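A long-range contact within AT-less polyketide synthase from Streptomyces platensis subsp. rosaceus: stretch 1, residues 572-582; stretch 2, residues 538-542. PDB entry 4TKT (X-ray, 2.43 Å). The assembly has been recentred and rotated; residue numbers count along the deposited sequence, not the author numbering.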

ATOM      1  N   PRO A 572      12.721  -0.711  35.274  1.00 64.77           N
ATOM      2  CA  PRO A 572      11.483  -0.458  34.532  1.00 57.03           C
ATOM      3  C   PRO A 572      10.311  -1.358  34.925  1.00 56.51           C
ATOM      4  O   PRO A 572       9.204  -1.152  34.428  1.00 57.06           O
ATOM      5  CB  PRO A 572      11.901  -0.735  33.091  1.00 49.49           C
ATOM      6  CG  PRO A 572      12.895  -1.850  33.229  1.00 51.79           C
ATOM      7  CD  PRO A 572      13.597  -1.656  34.557  1.00 58.93           C
ATOM      8  N   ALA A 573      10.550  -2.334  35.794  1.00 52.94           N
ATOM      9  CA  ALA A 573       9.512  -3.290  36.174  1.00 46.80           C
ATOM     10  C   ALA A 573       8.258  -2.638  36.776  1.00 45.81           C
ATOM     11  O   ALA A 573       7.148  -2.991  36.379  1.00 44.64           O
ATOM     12  CB  ALA A 573      10.081  -4.334  37.138  1.00 44.72           C
ATOM     13  N   PRO A 574       8.417  -1.695  37.731  1.00 45.07           N
ATOM     14  CA  PRO A 574       7.186  -1.100  38.268  1.00 44.93           C
ATOM     15  C   PRO A 574       6.375  -0.365  37.207  1.00 44.20           C
ATOM     16  O   PRO A 574       5.147  -0.389  37.251  1.00 44.97           O
ATOM     17  CB  PRO A 574       7.699  -0.123  39.330  1.00 46.38           C
ATOM     18  CG  PRO A 574       9.024  -0.656  39.721  1.00 47.16           C
ATOM     19  CD  PRO A 574       9.607  -1.220  38.463  1.00 46.50           C
ATOM     20  N   LEU A 575       7.058   0.273  36.264  1.00 47.49           N
ATOM     21  CA  LEU A 575       6.384   0.979  35.181  1.00 46.13           C
ATOM     22  C   LEU A 575       5.654   0.003  34.264  1.00 42.33           C
ATOM     23  O   LEU A 575       4.502   0.227  33.896  1.00 41.61           O
ATOM     24  CB  LEU A 575       7.387   1.807  34.376  1.00 44.39           C
ATOM     25  CG  LEU A 575       6.810   2.622  33.216  1.00 49.33           C
ATOM     26  CD1 LEU A 575       5.739   3.577  33.714  1.00 49.71           C
ATOM     27  CD2 LEU A 575       7.913   3.384  32.498  1.00 51.63           C
ATOM     28  N   ALA A 576       6.331  -1.083  33.910  1.00 45.48           N
ATOM     29  CA  ALA A 576       5.772  -2.078  33.005  1.00 47.08           C
ATOM     30  C   ALA A 576       4.537  -2.744  33.596  1.00 49.02           C
ATOM     31  O   ALA A 576       3.541  -2.954  32.904  1.00 53.35           O
ATOM     32  CB  ALA A 576       6.819  -3.125  32.659  1.00 40.88           C
ATOM     33  N   GLU A 577       4.604  -3.080  34.879  1.00 49.20           N
ATOM     34  CA  GLU A 577       3.486  -3.742  35.532  1.00 43.91           C
ATOM     35  C   GLU A 577       2.308  -2.784  35.659  1.00 43.09           C
ATOM     36  O   GLU A 577       1.161  -3.164  35.427  1.00 39.55           O
ATOM     37  CB  GLU A 577       3.901  -4.274  36.903  1.00 43.16           C
ATOM     38  CG  GLU A 577       2.872  -5.188  37.544  1.00 55.43           C
ATOM     39  CD  GLU A 577       3.423  -5.951  38.733  1.00 64.59           C
ATOM     40  OE1 GLU A 577       4.552  -5.642  39.171  1.00 71.25           O
ATOM     41  OE2 GLU A 577       2.729  -6.864  39.226  1.00 65.76           O
ATOM     42  N   ALA A 578       2.604  -1.538  36.014  1.00 41.09           N
ATOM     43  CA  ALA A 578       1.576  -0.517  36.167  1.00 41.22           C
ATOM     44  C   ALA A 578       0.888  -0.246  34.838  1.00 47.37           C
ATOM     45  O   ALA A 578      -0.333  -0.107  34.780  1.00 47.32           O
ATOM     46  CB  ALA A 578       2.175   0.763  36.720  1.00 42.43           C
ATOM     47  N   TRP A 579       1.681  -0.177  33.774  1.00 40.02           N
ATOM     48  CA  TRP A 579       1.152   0.056  32.438  1.00 46.06           C
ATOM     49  C   TRP A 579       0.219  -1.076  32.021  1.00 39.67           C
ATOM     50  O   TRP A 579      -0.867  -0.836  31.500  1.00 37.55           O
ATOM     51  CB  TRP A 579       2.288   0.205  31.425  1.00 39.21           C
ATOM     52  CG  TRP A 579       1.800   0.365  30.018  1.00 48.10           C
ATOM     53  CD1 TRP A 579       1.473   1.534  29.390  1.00 38.44           C
ATOM     54  CD2 TRP A 579       1.574  -0.680  29.065  1.00 45.70           C
ATOM     55  NE1 TRP A 579       1.060   1.279  28.104  1.00 40.54           N
ATOM     56  CE2 TRP A 579       1.112  -0.071  27.880  1.00 42.47           C
ATOM     57  CE3 TRP A 579       1.718  -2.070  29.098  1.00 36.96           C
ATOM     58  CZ2 TRP A 579       0.794  -0.805  26.740  1.00 35.97           C
ATOM     59  CZ3 TRP A 579       1.400  -2.797  27.965  1.00 38.68           C
ATOM     60  CH2 TRP A 579       0.943  -2.163  26.802  1.00 35.62           C
ATOM     61  N   THR A 580       0.653  -2.307  32.263  1.00 37.95           N
ATOM     62  CA  THR A 580      -0.148  -3.485  31.958  1.00 37.12           C
ATOM     63  C   THR A 580      -1.482  -3.441  32.699  1.00 45.43           C
ATOM     64  O   THR A 580      -2.503  -3.900  32.190  1.00 40.38           O
ATOM     65  CB  THR A 580       0.609  -4.775  32.322  1.00 37.22           C
ATOM     66  OG1 THR A 580       1.869  -4.789  31.642  1.00 47.42           O
ATOM     67  CG2 THR A 580      -0.187  -6.006  31.925  1.00 36.47           C
ATOM     68  N   SER A 581      -1.467  -2.864  33.896  1.00 48.47           N
ATOM     69  CA  SER A 581      -2.673  -2.748  34.705  1.00 46.66           C
ATOM     70  C   SER A 581      -3.621  -1.680  34.174  1.00 46.79           C
ATOM     71  O   SER A 581      -4.761  -1.578  34.627  1.00 50.54           O
ATOM     72  CB  SER A 581      -2.313  -2.443  36.158  1.00 50.80           C
ATOM     73  OG  SER A 581      -1.569  -3.508  36.720  1.00 66.58           O
ATOM     74  N   GLY A 582      -3.149  -0.879  33.224  1.00 41.65           N
ATOM     75  CA  GLY A 582      -4.003   0.097  32.571  1.00 43.35           C
ATOM     76  C   GLY A 582      -3.526   1.536  32.656  1.00 46.92           C
ATOM     77  O   GLY A 582      -4.127   2.427  32.058  1.00 52.55           O
TER
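Stretch 2, residues 538-542: AYFNP

The most unusual feature of this contact is its one polar link: a strand side chain reaches the helix backbone near its C-terminal end. Asn541 ND2 donates to the carbonyl oxygen of Thr580 at 2.8 Å, with an N-H...acceptor angle of 149°, and this is the sole hydrogen bond between the two stretches. Carbonyls near a helix C-terminus often lack an amide partner in the helix; within stretch 1 no amide reaches this one.

Stretch 2 lies along the helix as an extended strand, 538-541, with phi between -152 and -108° and psi between 120 and 143°. Its N-to-C direction runs nearly parallel to that of the helix, 12° apart, and the two axes approach to 8.0 Å. So small an angle lets strand and helix stay in step over more than one contact. The CA atoms of Glu577 and Tyr539 are 5.9 Å apart, and those of Thr580 and Asn541 6.1 Å: two residues along the strand match three along the helix, in keeping with the greater rise per residue of an extended chain.

The strand's alternation sorts its side chains. Tyr539 and Asn541 point toward the helix, while Ala538 and Phe540 point away. On the helix, Ala576 and Thr580, four residues apart and hence about one turn, also point toward the strand.

Tyr539 is the most heavily covered residue of the contact, at 121 Å². With chi1 at -46° (m), its ring extends back along the helix toward the N-terminal end, so that one side chain touches Ala573, Ala576, Glu577 and Thr580. Glu577 covers one face: its CB lies 3.8 Å from the ring centroid, only 6° off the ring normal, a CH-pi contact, and its CD comes within 3.5 Å of Tyr539 CE1. The aliphatic part of the acid lies over the face, and its carboxylate group comes close to the ring too. Ala576 CB sits 4.2 Å from Tyr539 CE2, and Ala573 CB is 3.6 Å from Tyr539 OH; both methyls lie close beside the ring.

Thr580 is the buried residue on which the strand backbone rests. Its CG2 is 3.7 Å from Tyr539 O, 3.7 Å from Phe540 C and 3.6 Å from Asn541 CB, while its OG1 lies 3.7 Å from Tyr539 CB. That hydroxyl is not left unpaired beside the strand: OG1 donates to Ala576 O at 2.8 Å, one turn back, which satisfies it within the helix.

Beyond Thr580, Ser581 turns away from the strand, and its OG donates to Glu577 O at 3.0 Å. Gly582 then leaves helical geometry with phi at 123°, completing a Schellman motif; at these angles a CB would be jammed against the preceding carbonyl oxygen, which by itself calls for glycine. The rule to read here is an aromatic laid along the helix, with a glutamate over one face and alanines beside it, a threonine under the strand backbone, and an amide pinning the final turn.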

ATOM      1  N   ALA A 538       7.593 -10.319  33.346  1.00 43.68           N
ATOM      2  CA  ALA A 538       6.567 -10.283  32.309  1.00 41.79           C
ATOM      3  C   ALA A 538       5.193 -10.139  32.948  1.00 42.48           C
ATOM      4  O   ALA A 538       4.927 -10.719  34.000  1.00 51.35           O
ATOM      5  CB  ALA A 538       6.629 -11.532  31.446  1.00 41.78           C
ATOM      6  N   TYR A 539       4.323  -9.357  32.318  1.00 37.96           N
ATOM      7  CA  TYR A 539       3.020  -9.053  32.900  1.00 37.65           C
ATOM      8  C   TYR A 539       1.917  -9.083  31.846  1.00 45.44           C
ATOM      9  O   TYR A 539       2.095  -8.597  30.729  1.00 36.40           O
ATOM     10  CB  TYR A 539       3.058  -7.688  33.593  1.00 38.17           C
ATOM     11  CG  TYR A 539       4.273  -7.500  34.478  1.00 39.17           C
ATOM     12  CD1 TYR A 539       4.297  -7.996  35.773  1.00 39.72           C
ATOM     13  CD2 TYR A 539       5.400  -6.837  34.009  1.00 39.64           C
ATOM     14  CE1 TYR A 539       5.409  -7.831  36.582  1.00 49.77           C
ATOM     15  CE2 TYR A 539       6.514  -6.667  34.808  1.00 49.02           C
ATOM     16  CZ  TYR A 539       6.514  -7.167  36.093  1.00 49.85           C
ATOM     17  OH  TYR A 539       7.623  -6.998  36.889  1.00 53.78           O
ATOM     18  N   PHE A 540       0.779  -9.658  32.216  1.00 46.72           N
ATOM     19  CA  PHE A 540      -0.329  -9.853  31.289  1.00 46.39           C
ATOM     20  C   PHE A 540      -1.643  -9.366  31.895  1.00 47.87           C
ATOM     21  O   PHE A 540      -1.884  -9.527  33.090  1.00 48.69           O
ATOM     22  CB  PHE A 540      -0.438 -11.332  30.902  1.00 44.11           C
ATOM     23  CG  PHE A 540      -1.511 -11.622  29.893  1.00 46.70           C
ATOM     24  CD1 PHE A 540      -1.221 -11.624  28.540  1.00 51.29           C
ATOM     25  CD2 PHE A 540      -2.807 -11.908  30.295  1.00 47.69           C
ATOM     26  CE1 PHE A 540      -2.201 -11.896  27.609  1.00 55.73           C
ATOM     27  CE2 PHE A 540      -3.793 -12.176  29.368  1.00 52.72           C
ATOM     28  CZ  PHE A 540      -3.490 -12.172  28.023  1.00 55.12           C
ATOM     29  N   ASN A 541      -2.492  -8.776  31.062  1.00 45.80           N
ATOM     30  CA  ASN A 541      -3.800  -8.314  31.504  1.00 45.20           C
ATOM     31  C   ASN A 541      -4.812  -8.328  30.365  1.00 45.39           C
ATOM     32  O   ASN A 541      -4.614  -7.666  29.349  1.00 49.22           O
ATOM     33  CB  ASN A 541      -3.696  -6.908  32.094  1.00 48.12           C
ATOM     34  CG  ASN A 541      -5.051  -6.283  32.362  1.00 49.17           C
ATOM     35  OD1 ASN A 541      -6.005  -6.969  32.724  1.00 51.95           O
ATOM     36  ND2 ASN A 541      -5.143  -4.970  32.177  1.00 48.62           N
ATOM     37  N   PRO A 542      -5.902  -9.093  30.533  1.00 43.54           N
ATOM     38  CA  PRO A 542      -6.991  -9.173  29.553  1.00 42.98           C
ATOM     39  C   PRO A 542      -7.810  -7.885  29.471  1.00 48.81           C
ATOM     40  O   PRO A 542      -8.587  -7.714  28.534  1.00 54.06           O
ATOM     41  CB  PRO A 542      -7.855 -10.327  30.078  1.00 40.70           C
ATOM     42  CG  PRO A 542      -6.974 -11.084  31.012  1.00 41.61           C
ATOM     43  CD  PRO A 542      -6.086 -10.057  31.630  1.00 42.93           C
TER